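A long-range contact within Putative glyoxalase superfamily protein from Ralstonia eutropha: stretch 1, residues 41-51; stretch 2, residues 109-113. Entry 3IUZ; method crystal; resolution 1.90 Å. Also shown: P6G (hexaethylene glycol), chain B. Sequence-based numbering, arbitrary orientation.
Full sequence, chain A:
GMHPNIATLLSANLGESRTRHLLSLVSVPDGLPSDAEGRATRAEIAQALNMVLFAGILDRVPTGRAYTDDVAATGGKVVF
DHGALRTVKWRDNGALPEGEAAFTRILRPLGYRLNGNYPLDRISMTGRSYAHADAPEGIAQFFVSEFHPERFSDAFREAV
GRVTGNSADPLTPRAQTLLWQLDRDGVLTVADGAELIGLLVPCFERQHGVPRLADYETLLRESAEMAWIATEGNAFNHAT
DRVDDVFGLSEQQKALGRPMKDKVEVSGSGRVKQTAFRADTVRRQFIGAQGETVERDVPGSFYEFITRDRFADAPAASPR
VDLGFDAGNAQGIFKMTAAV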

# COMPACT_ATOMS: atom_id res chain seq x y z
N THR A 41 6.86 15.40 -13.56
CA THR A 41 7.91 14.38 -13.63
C THR A 41 7.45 13.05 -13.01
O THR A 41 6.51 13.01 -12.22
CB THR A 41 9.15 14.82 -12.90
OG1 THR A 41 8.87 15.02 -11.50
CG2 THR A 41 9.71 16.14 -13.49
N ARG A 42 8.18 11.97 -13.29
CA ARG A 42 7.84 10.68 -12.70
C ARG A 42 7.90 10.70 -11.18
O ARG A 42 7.06 10.04 -10.54
CB ARG A 42 8.70 9.53 -13.21
CG ARG A 42 10.11 9.57 -12.82
CD ARG A 42 10.86 8.36 -13.35
NE ARG A 42 12.21 8.35 -12.82
CZ ARG A 42 13.15 7.45 -13.09
NH1 ARG A 42 12.91 6.43 -13.94
NH2 ARG A 42 14.32 7.58 -12.51
N ALA A 43 8.88 11.41 -10.61
CA ALA A 43 8.95 11.60 -9.15
C ALA A 43 7.70 12.29 -8.58
O ALA A 43 7.13 11.86 -7.57
CB ALA A 43 10.17 12.40 -8.78
N GLU A 44 7.31 13.40 -9.18
CA GLU A 44 6.09 14.07 -8.76
C GLU A 44 4.85 13.14 -8.86
O GLU A 44 4.00 13.13 -7.96
CB GLU A 44 5.85 15.30 -9.61
CG GLU A 44 6.89 16.42 -9.39
CD GLU A 44 6.83 17.55 -10.39
OE1 GLU A 44 6.15 17.43 -11.45
OE2 GLU A 44 7.46 18.59 -10.10
N ILE A 45 4.76 12.39 -9.96
CA ILE A 45 3.63 11.53 -10.16
C ILE A 45 3.64 10.42 -9.11
O ILE A 45 2.58 10.07 -8.54
CB ILE A 45 3.59 10.96 -11.60
CG1 ILE A 45 3.19 12.09 -12.56
CG2 ILE A 45 2.62 9.77 -11.74
CD1 ILE A 45 3.64 11.82 -14.07
N ALA A 46 4.82 9.86 -8.87
CA ALA A 46 4.93 8.77 -7.90
C ALA A 46 4.54 9.22 -6.50
O ALA A 46 3.81 8.51 -5.78
CB ALA A 46 6.34 8.18 -7.90
N GLN A 47 5.01 10.40 -6.12
CA GLN A 47 4.68 11.00 -4.83
C GLN A 47 3.17 11.30 -4.72
O GLN A 47 2.54 10.92 -3.70
CB GLN A 47 5.52 12.24 -4.59
CG GLN A 47 5.18 13.04 -3.34
CD GLN A 47 5.48 12.31 -2.10
OE1 GLN A 47 6.29 11.39 -2.06
NE2 GLN A 47 4.81 12.74 -1.01
N ALA A 48 2.59 11.87 -5.79
CA ALA A 48 1.13 12.16 -5.79
C ALA A 48 0.33 10.89 -5.73
O ALA A 48 -0.62 10.83 -4.91
CB ALA A 48 0.69 13.01 -6.92
N LEU A 49 0.69 9.88 -6.52
CA LEU A 49 -0.02 8.58 -6.43
C LEU A 49 -0.02 8.07 -4.97
O LEU A 49 -1.06 7.65 -4.46
CB LEU A 49 0.57 7.51 -7.34
CG LEU A 49 0.08 6.08 -7.18
CD1 LEU A 49 -1.42 5.98 -7.55
CD2 LEU A 49 0.94 5.07 -7.97
N ASN A 50 1.16 8.10 -4.34
CA ASN A 50 1.31 7.62 -3.00
C ASN A 50 0.40 8.33 -2.02
O ASN A 50 -0.15 7.70 -1.14
CB ASN A 50 2.75 7.75 -2.49
CG ASN A 50 3.67 6.71 -3.11
OD1 ASN A 50 3.18 5.83 -3.81
ND2 ASN A 50 5.01 6.86 -2.91
N MSE A 51 0.27 9.64 -2.19
CA MSE A 51 -0.54 10.42 -1.34
C MSE A 51 -2.04 10.08 -1.53
O MSE A 51 -2.81 10.13 -0.57
CB MSE A 51 -0.23 11.92 -1.57
CG MSE A 51 1.21 12.35 -1.06
SE MSE A 51 1.60 14.12 -1.54
CE MSE A 51 0.77 15.09 -0.08
N PRO A 109 8.15 1.24 -14.15
CA PRO A 109 8.11 2.42 -15.02
C PRO A 109 7.81 3.76 -14.28
O PRO A 109 8.15 4.83 -14.76
CB PRO A 109 6.99 2.08 -16.00
CG PRO A 109 6.18 1.00 -15.29
CD PRO A 109 7.16 0.22 -14.56
N LEU A 110 7.19 3.71 -13.11
CA LEU A 110 7.09 4.90 -12.24
C LEU A 110 8.44 5.41 -11.71
O LEU A 110 8.51 6.54 -11.26
CB LEU A 110 6.20 4.66 -11.05
CG LEU A 110 4.69 4.64 -11.34
CD1 LEU A 110 3.91 4.22 -10.04
CD2 LEU A 110 4.12 5.96 -11.95
N GLY A 111 9.47 4.56 -11.73
CA GLY A 111 10.79 4.95 -11.28
C GLY A 111 11.31 4.20 -10.06
O GLY A 111 12.34 4.55 -9.53
N TYR A 112 10.57 3.20 -9.56
CA TYR A 112 11.04 2.40 -8.43
C TYR A 112 12.05 1.30 -8.87
O TYR A 112 12.02 0.81 -10.00
CB TYR A 112 9.88 1.72 -7.67
CG TYR A 112 9.01 2.72 -6.96
CD1 TYR A 112 7.96 3.34 -7.62
CD2 TYR A 112 9.21 3.02 -5.60
CE1 TYR A 112 7.14 4.25 -6.96
CE2 TYR A 112 8.43 3.95 -4.95
CZ TYR A 112 7.39 4.55 -5.63
OH TYR A 112 6.60 5.47 -4.99
N ARG A 113 12.91 0.92 -7.91
CA ARG A 113 13.85 -0.17 -8.05
C ARG A 113 13.76 -1.03 -6.82
O ARG A 113 13.53 -0.54 -5.72
CB ARG A 113 15.27 0.36 -8.09
CG ARG A 113 15.54 1.21 -9.30
CD ARG A 113 16.95 1.80 -9.20
NE ARG A 113 17.25 2.58 -10.39
CZ ARG A 113 18.13 3.58 -10.43
NH1 ARG A 113 18.79 3.95 -9.33
NH2 ARG A 113 18.35 4.23 -11.58
O1 P6G B . 16.53 5.94 -13.06
C2 P6G B . 15.82 4.75 -13.44
C3 P6G B . 15.05 4.16 -12.26
O4 P6G B . 15.20 2.75 -12.30
C5 P6G B . 14.67 2.39 -13.56
C6 P6G B . 13.24 2.87 -13.57
O7 P6G B . 12.86 2.94 -14.92
C8 P6G B . 12.01 1.82 -15.07
C9 P6G B . 12.76 0.57 -15.40
O10 P6G B . 11.81 -0.17 -16.15
C11 P6G B . 12.38 -1.38 -16.64
C12 P6G B . 13.70 -1.01 -17.28
O13 P6G B . 14.71 -1.72 -16.62
C14 P6G B . 15.00 -2.91 -17.33
C15 P6G B . 16.03 -2.52 -18.36
O16 P6G B . 16.77 -1.46 -17.78
C17 P6G B . 18.13 -1.54 -18.18
C18 P6G B . 18.95 -2.08 -17.01
O19 P6G B . 20.33 -2.18 -17.33
O HOH W 1 10.82 5.26 -15.34
O HOH W 2 4.15 5.94 -6.27

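The most unusual feature of this contact is the pairing of R42 with a glycine: the guanidinium lies with one face over the CA of G111, and R42 NH1 comes within 3.7 Å of G111 CA. A flat, cationic group can settle this closely because G111 carries no side chain. A CB built at ideal geometry would point toward the helix and sit 3.0 Å from R42 NE, too tight for a carbon. The backbone makes the same demand independently, since at phi/psi of 116/5 a CB would also be jammed against L110 O. The positive phi belongs to a Schellman motif, in which G111 is the first residue to leave helical geometry and the chain turns from the end of a weakly bonded helix, which begins earlier in the chain, into the strand at Y112 and R113.

Stretch 1 supplies a regular helix from R42 onward. Its first turn is secured by a reciprocal pair of bonds: T41, at the N-cap, accepts from the backbone through its side chain (E44 N to T41 OG1, 3.2 Å), while T41 N donates to E44 OE1 at 3.0 Å. The two backbones come nearest at R42 and L110, whose CA atoms are 5.8 Å apart, and no backbone hydrogen bond joins them. Side chains of the helix therefore make the contact, meeting both backbone and side chains of stretch 2.

R42 adopts an extended conformation beyond a p chi1, with its CB 3.6 Å from L110 O. A water bridges the stretches here, accepting from R42 NH1 at 2.8 Å and lying 2.8 Å from P109 O, within hydrogen-bonding reach. The hexaethylene glycol, probably from the crystallisation liquor, adds a second link: R42 NH2 donates to P6G O1 and R113 NE to P6G O4, both at 2.8 Å.

Farther along the helix the chemistry becomes apolar. L110, which has the largest area covered by the other stretch, meets residues one turn apart: its CD2 lies 4.1 Å from I45 CG2 and its CD1 3.7 Å from L49 CD2. The small side chain of A46 also faces stretch 2, with its CB 4.1 Å from Y112 CE1.

The CA-to-CB bond of Y112 points away from the helix, yet the end of its side chain returns to it. There N50 ND2, at the ring edge, donates to Y112 OH at 3.0 Å with an angle of 153°, the sole direct hydrogen bond between the stretches. A second water reinforces this buried polar site, donating to A46 O and N50 OD1, both at 2.6 Å, and hydrogen-bonding to Y112 OH at 2.8 Å.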